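Local coordinates for sensor protein (Geobacter sulfurreducens PCA, PDB 2R78), which is a sensor histidine kinase that probably transfers phosphate from ATP to a protein histidine, represented here by its PAS sensory domain, at residues Y13-L16 with F17-I21; A68-S71 with L72-V76. All coordinates share one frame; numbering follows the deposited sequence.

Interaction 1: Y13-L16 with F17-I21; sequences YRAL and FEHAI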
ATOM      1  N   TYR B  13      -5.253   2.554   7.398  1.00 13.69           N
ATOM      2  CA  TYR B  13      -4.003   1.788   7.548  1.00 13.56           C
ATOM      3  C   TYR B  13      -4.318   0.316   7.737  1.00 13.27           C
ATOM      4  O   TYR B  13      -3.798  -0.531   7.030  1.00 13.37           O
ATOM      5  CB  TYR B  13      -3.199   2.239   8.733  1.00 14.01           C
ATOM      6  CG  TYR B  13      -2.052   1.294   9.046  1.00 13.25           C
ATOM      7  CD1 TYR B  13      -0.966   1.206   8.215  1.00 14.77           C
ATOM      8  CD2 TYR B  13      -2.070   0.457  10.172  1.00 14.75           C
ATOM      9  CE1 TYR B  13       0.072   0.342   8.482  1.00 16.64           C
ATOM     10  CE2 TYR B  13      -1.036  -0.414  10.442  1.00 14.92           C
ATOM     11  CZ  TYR B  13       0.037  -0.472   9.593  1.00 15.34           C
ATOM     12  OH  TYR B  13       1.113  -1.324   9.848  1.00 16.96           O
ATOM     13  N   ARG B  14      -5.230  -0.010   8.644  1.00 12.97           N
ATOM     14  CA  ARG B  14      -5.444  -1.440   8.942  1.00 13.95           C
ATOM     15  C   ARG B  14      -5.984  -2.156   7.707  1.00 13.75           C
ATOM     16  O   ARG B  14      -5.632  -3.300   7.427  1.00 13.78           O
ATOM     17  CB  ARG B  14      -6.372  -1.589  10.152  1.00 13.78           C
ATOM     18  CG  ARG B  14      -5.792  -0.953  11.408  1.00 14.41           C
ATOM     19  CD  ARG B  14      -6.507  -1.446  12.668  1.00 15.93           C
ATOM     20  NE  ARG B  14      -7.918  -1.061  12.608  1.00 14.33           N
ATOM     21  CZ  ARG B  14      -8.402   0.135  12.944  1.00 16.57           C
ATOM     22  NH1 ARG B  14      -7.611   1.097  13.434  1.00 16.96           N
ATOM     23  NH2 ARG B  14      -9.708   0.358  12.800  1.00 15.63           N
ATOM     24  N   ALA B  15      -6.832  -1.454   6.954  1.00 13.57           N
ATOM     25  CA  ALA B  15      -7.366  -2.008   5.710  1.00 13.49           C
ATOM     26  C   ALA B  15      -6.273  -2.191   4.641  1.00 13.31           C
ATOM     27  O   ALA B  15      -6.147  -3.261   4.002  1.00 13.75           O
ATOM     28  CB  ALA B  15      -8.507  -1.107   5.166  1.00 13.84           C
ATOM     29  N   LEU B  16      -5.484  -1.144   4.448  1.00 14.18           N
ATOM     30  CA  LEU B  16      -4.446  -1.169   3.412  1.00 15.05           C
ATOM     31  C   LEU B  16      -3.381  -2.230   3.755  1.00 14.46           C
ATOM     32  O   LEU B  16      -2.906  -2.966   2.878  1.00 15.55           O
ATOM     33  CB  LEU B  16      -3.838   0.228   3.296  1.00 15.72           C
ATOM     34  CG  LEU B  16      -2.826   0.487   2.201  1.00 17.06           C
ATOM     35  CD1 LEU B  16      -3.347   0.019   0.819  1.00 18.67           C
ATOM     36  CD2 LEU B  16      -2.431   1.979   2.191  1.00 18.68           C
ATOM     37  N   PHE B  17      -3.010  -2.296   5.029  1.00 13.58           N
ATOM     38  CA  PHE B  17      -2.045  -3.305   5.496  1.00 14.86           C
ATOM     39  C   PHE B  17      -2.564  -4.718   5.179  1.00 14.81           C
ATOM     40  O   PHE B  17      -1.862  -5.527   4.565  1.00 15.22           O
ATOM     41  CB  PHE B  17      -1.810  -3.120   6.984  1.00 15.07           C
ATOM     42  CG  PHE B  17      -0.669  -3.912   7.529  1.00 15.86           C
ATOM     43  CD1 PHE B  17       0.641  -3.407   7.425  1.00 16.76           C
ATOM     44  CD2 PHE B  17      -0.875  -5.111   8.181  1.00 15.25           C
ATOM     45  CE1 PHE B  17       1.702  -4.100   7.947  1.00 17.04           C
ATOM     46  CE2 PHE B  17       0.235  -5.815   8.737  1.00 17.46           C
ATOM     47  CZ  PHE B  17       1.486  -5.305   8.618  1.00 16.93           C
ATOM     48  N   GLU B  18      -3.805  -5.001   5.577  1.00 15.30           N
ATOM     49  CA  GLU B  18      -4.421  -6.296   5.280  1.00 16.47           C
ATOM     50  C   GLU B  18      -4.498  -6.593   3.770  1.00 16.78           C
ATOM     51  O   GLU B  18      -4.188  -7.713   3.341  1.00 18.11           O
ATOM     52  CB  GLU B  18      -5.834  -6.384   5.882  1.00 16.50           C
ATOM     53  CG  GLU B  18      -6.491  -7.668   5.487  1.00 18.27           C
ATOM     54  CD  GLU B  18      -7.823  -7.935   6.141  1.00 21.29           C
ATOM     55  OE1 GLU B  18      -8.308  -7.064   6.894  1.00 25.59           O
ATOM     56  OE2 GLU B  18      -8.383  -9.040   5.868  1.00 28.96           O
ATOM     57  N   HIS B  19      -4.927  -5.600   2.988  1.00 16.43           N
ATOM     58  CA  HIS B  19      -5.356  -5.867   1.597  1.00 17.18           C
ATOM     59  C   HIS B  19      -4.323  -5.543   0.505  1.00 17.59           C
ATOM     60  O   HIS B  19      -4.534  -5.848  -0.674  1.00 18.66           O
ATOM     61  CB  HIS B  19      -6.661  -5.156   1.322  1.00 17.29           C
ATOM     62  CG  HIS B  19      -7.810  -5.658   2.135  1.00 19.92           C
ATOM     63  ND1 HIS B  19      -8.263  -6.960   2.061  1.00 21.82           N
ATOM     64  CD2 HIS B  19      -8.606  -5.030   3.035  1.00 23.35           C
ATOM     65  CE1 HIS B  19      -9.280  -7.111   2.891  1.00 23.25           C
ATOM     66  NE2 HIS B  19      -9.526  -5.953   3.474  1.00 23.82           N
ATOM     67  N   ALA B  20      -3.220  -4.906   0.878  1.00 17.73           N
ATOM     68  CA  ALA B  20      -2.221  -4.483  -0.105  1.00 18.53           C
ATOM     69  C   ALA B  20      -1.722  -5.733  -0.843  1.00 19.40           C
ATOM     70  O   ALA B  20      -1.590  -6.783  -0.252  1.00 18.49           O
ATOM     71  CB  ALA B  20      -1.068  -3.726   0.593  1.00 18.48           C
ATOM     72  N   ILE B  21      -1.499  -5.624  -2.154  1.00 21.95           N
ATOM     73  CA  ILE B  21      -0.854  -6.726  -2.911  1.00 22.22           C
ATOM     74  C   ILE B  21       0.676  -6.676  -2.681  1.00 22.25           C
ATOM     75  O   ILE B  21       1.356  -7.709  -2.582  1.00 23.40           O
ATOM     76  CB  ILE B  21      -1.169  -6.632  -4.418  1.00 23.44           C
ATOM     77  CG1 ILE B  21      -2.669  -6.809  -4.671  1.00 25.46           C
ATOM     78  CG2 ILE B  21      -0.405  -7.700  -5.197  1.00 24.38           C
ATOM     79  CD1 ILE B  21      -3.404  -5.513  -4.721  1.00 27.02           C
TER
HETATM   80  O   HOH W   1      -8.222  -4.649   7.847  1.00 25.32           O
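The rings of Y13 and F17 sit side by side one helical turn apart, pointing the same way, and lie obliquely to each other with planes inclined at 41° and centroids 5.4 Å apart. F17 CB lies over one face of the Y13 ring, displaced toward the rim, while the phenol comes obliquely against the phenylalanine ring: Y13 OH is 3.2 Å from F17 CD1, and Y13 CZ is 3.7 Å from that same carbon. Both side chains hold CG anti to the backbone N, which sends the two rings off the helix in the same direction. The H19 ring has E18 CG over the centre of one face; A15 O meets it obliquely, 3.2 Å from H19 CD2. In the second subunit, H102 stacks on this imidazole.

Helix 6-19 is the N-terminal helix leading into the antiparallel sheet of the PAS fold, and Y13 and F17 rest on I26 and I24 of strand 23-27. Replacing F17 by an alanine would keep the CB over the tyrosine face but is likely to leave a gap beside the Y13 hydroxyl and at I24, with the phenol end less firmly held.

The backbone bond from F17 N to Y13 O is nearly straight, with an N-H...O angle of 169°. By A20, the first residue to leave helical geometry, the bond from A20 N to L16 O has bent to 132°. On the side of R14 and E18, a water donates to E18 OE1 at 2.6 Å and, weakly, to R14 O, the carbonyl that also accepts from E18 N. The R14 guanidinium turns elsewhere, bonding N11 through NH2 and Q9 of the second subunit through NH1.

Interaction 2: A68-S71 with L72-V76; sequences AAAS and LARIV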
ATOM      1  N   ALA B  68      23.262  -4.612   6.196  1.00 14.61           N
ATOM      2  CA  ALA B  68      22.103  -4.431   7.089  1.00 14.85           C
ATOM      3  C   ALA B  68      22.321  -3.233   8.022  1.00 14.54           C
ATOM      4  O   ALA B  68      21.492  -2.315   8.127  1.00 14.47           O
ATOM      5  CB  ALA B  68      21.835  -5.713   7.834  1.00 15.93           C
ATOM      6  N   ALA B  69      23.488  -3.186   8.661  1.00 15.17           N
ATOM      7  CA  ALA B  69      23.731  -2.139   9.649  1.00 15.65           C
ATOM      8  C   ALA B  69      23.887  -0.776   8.948  1.00 15.58           C
ATOM      9  O   ALA B  69      23.342   0.245   9.408  1.00 16.82           O
ATOM     10  CB  ALA B  69      24.968  -2.488  10.481  1.00 15.57           C
ATOM     11  N   ALA B  70      24.598  -0.743   7.813  1.00 15.48           N
ATOM     12  CA  ALA B  70      24.810   0.508   7.089  1.00 15.91           C
ATOM     13  C   ALA B  70      23.505   1.099   6.508  1.00 16.34           C
ATOM     14  O   ALA B  70      23.236   2.301   6.637  1.00 18.37           O
ATOM     15  CB  ALA B  70      25.900   0.350   6.004  1.00 16.41           C
ATOM     16  N   SER B  71      22.667   0.245   5.921  1.00 16.00           N
ATOM     17  CA  SER B  71      21.404   0.678   5.367  1.00 16.32           C
ATOM     18  C   SER B  71      20.445   1.164   6.440  1.00 16.10           C
ATOM     19  O   SER B  71      19.783   2.182   6.271  1.00 17.52           O
ATOM     20  CB  SER B  71      20.775  -0.439   4.541  1.00 15.40           C
ATOM     21  OG  SER B  71      20.514  -1.588   5.302  1.00 16.65           O
ATOM     22  N   LEU B  72      20.383   0.434   7.543  1.00 16.44           N
ATOM     23  CA  LEU B  72      19.549   0.823   8.683  1.00 17.84           C
ATOM     24  C   LEU B  72      19.992   2.218   9.184  1.00 17.85           C
ATOM     25  O   LEU B  72      19.174   3.113   9.366  1.00 18.87           O
ATOM     26  CB  LEU B  72      19.674  -0.222   9.769  1.00 17.37           C
ATOM     27  CG  LEU B  72      18.799  -0.061  11.011  1.00 18.83           C
ATOM     28  CD1 LEU B  72      17.367  -0.229  10.555  1.00 19.90           C
ATOM     29  CD2 LEU B  72      19.152  -1.139  12.042  1.00 20.32           C
ATOM     30  N   ALA B  73      21.298   2.421   9.347  1.00 18.80           N
ATOM     31  CA  ALA B  73      21.827   3.740   9.749  1.00 19.89           C
ATOM     32  C   ALA B  73      21.375   4.841   8.802  1.00 19.97           C
ATOM     33  O   ALA B  73      20.996   5.933   9.257  1.00 21.89           O
ATOM     34  CB  ALA B  73      23.354   3.716   9.861  1.00 20.79           C
ATOM     35  N   ARG B  74      21.363   4.574   7.491  1.00 19.32           N
ATOM     36  CA  ARG B  74      20.992   5.602   6.532  1.00 20.89           C
ATOM     37  C   ARG B  74      19.510   5.957   6.691  1.00 20.73           C
ATOM     38  O   ARG B  74      19.130   7.141   6.626  1.00 21.67           O
ATOM     39  CB  ARG B  74      21.301   5.153   5.104  1.00 20.73           C
ATOM     40  CG  ARG B  74      22.806   5.066   4.812  1.00 21.94           C
ATOM     41  CD  ARG B  74      23.115   4.824   3.343  1.00 24.13           C
ATOM     42  NE  ARG B  74      22.856   3.440   2.974  1.00 26.94           N
ATOM     43  CZ  ARG B  74      23.750   2.433   2.991  1.00 25.57           C
ATOM     44  NH1 ARG B  74      23.344   1.238   2.632  1.00 25.79           N
ATOM     45  NH2 ARG B  74      25.020   2.614   3.309  1.00 27.26           N
ATOM     46  N   ILE B  75      18.682   4.937   6.915  1.00 19.92           N
ATOM     47  CA  ILE B  75      17.248   5.160   7.059  1.00 20.74           C
ATOM     48  C   ILE B  75      16.953   5.981   8.302  1.00 21.48           C
ATOM     49  O   ILE B  75      16.215   6.964   8.226  1.00 22.27           O
ATOM     50  CB  ILE B  75      16.446   3.845   7.122  1.00 20.16           C
ATOM     51  CG1 ILE B  75      16.585   3.057   5.820  1.00 19.73           C
ATOM     52  CG2 ILE B  75      14.948   4.137   7.450  1.00 20.40           C
ATOM     53  CD1 ILE B  75      16.232   1.579   5.973  1.00 18.97           C
ATOM     54  N   VAL B  76      17.522   5.546   9.418  1.00 22.19           N
ATOM     55  CA  VAL B  76      17.371   6.180  10.724  1.00 23.94           C
ATOM     56  C   VAL B  76      17.865   7.617  10.644  1.00 24.84           C
ATOM     57  O   VAL B  76      17.303   8.514  11.290  1.00 25.85           O
ATOM     58  CB  VAL B  76      18.111   5.353  11.801  1.00 24.36           C
ATOM     59  CG1 VAL B  76      18.324   6.118  13.101  1.00 26.33           C
ATOM     60  CG2 VAL B  76      17.355   4.058  12.048  1.00 25.16           C
TER
HETATM   61  O   HOH W   2      19.732   2.768   3.352  1.00 30.36           O
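S71 O takes two donors: I75 N, at 3.0 Å in the regular helical bond, and a water that donates to it. The same water accepts from R74 NE at 3.2 Å, so it ties the arginine back to the preceding turn. The R74 chain folds at chi3 (-76°), laying its guanidinium flat against the helix backbone. A70 O lies 3.6 Å from that plane, over its centre, and S71 N is under the same face nearer the rim. At the outer nitrogens, R74 NH1 comes within 3.4 Å of S71 CA, and R74 NH2 touches A70 CB at 3.6 Å.

I75 CG1 also packs on S71 O, at 3.3 Å. The S71 hydroxyl turns away from this cluster: chi1 of 61° brings OG back along the helix, where it is hydrogen-bonded to W67 O and to W56 NE1. I75 and L72 reach I109 of strand 109-115, while L81 of strand 81-88 meets both I75 and S71. With S71, L72 and I75 turned to the fold and A69, A73 and R74 to the outside, helix 67-76 is a short amphipathic helix packed on the antiparallel sheet of a PAS domain.

In the fold
Interactions 1 and 2 are each a local contact between successive turns, interaction 1 at the end of helix 6-19 and interaction 2 within helix 67-76, and they lie on opposite sides of the centre of the chain. Their centres are 26 Å apart and their nearest atoms about 15 Å apart, so they do not touch. The sheet connects them: Y13 and F17 lean on strand 23-27, L72 and I75 on strand 109-115, S71 and I75 on strand 81-88, and strand 23-27 pairs directly with 109-115. They differ in surroundings, since interaction 1 meets the second subunit, whereas no other chain of the assembly reaches interaction 2. Along the chain, interaction 1 closes at the entry to the sheet, well before helix 67-76 begins.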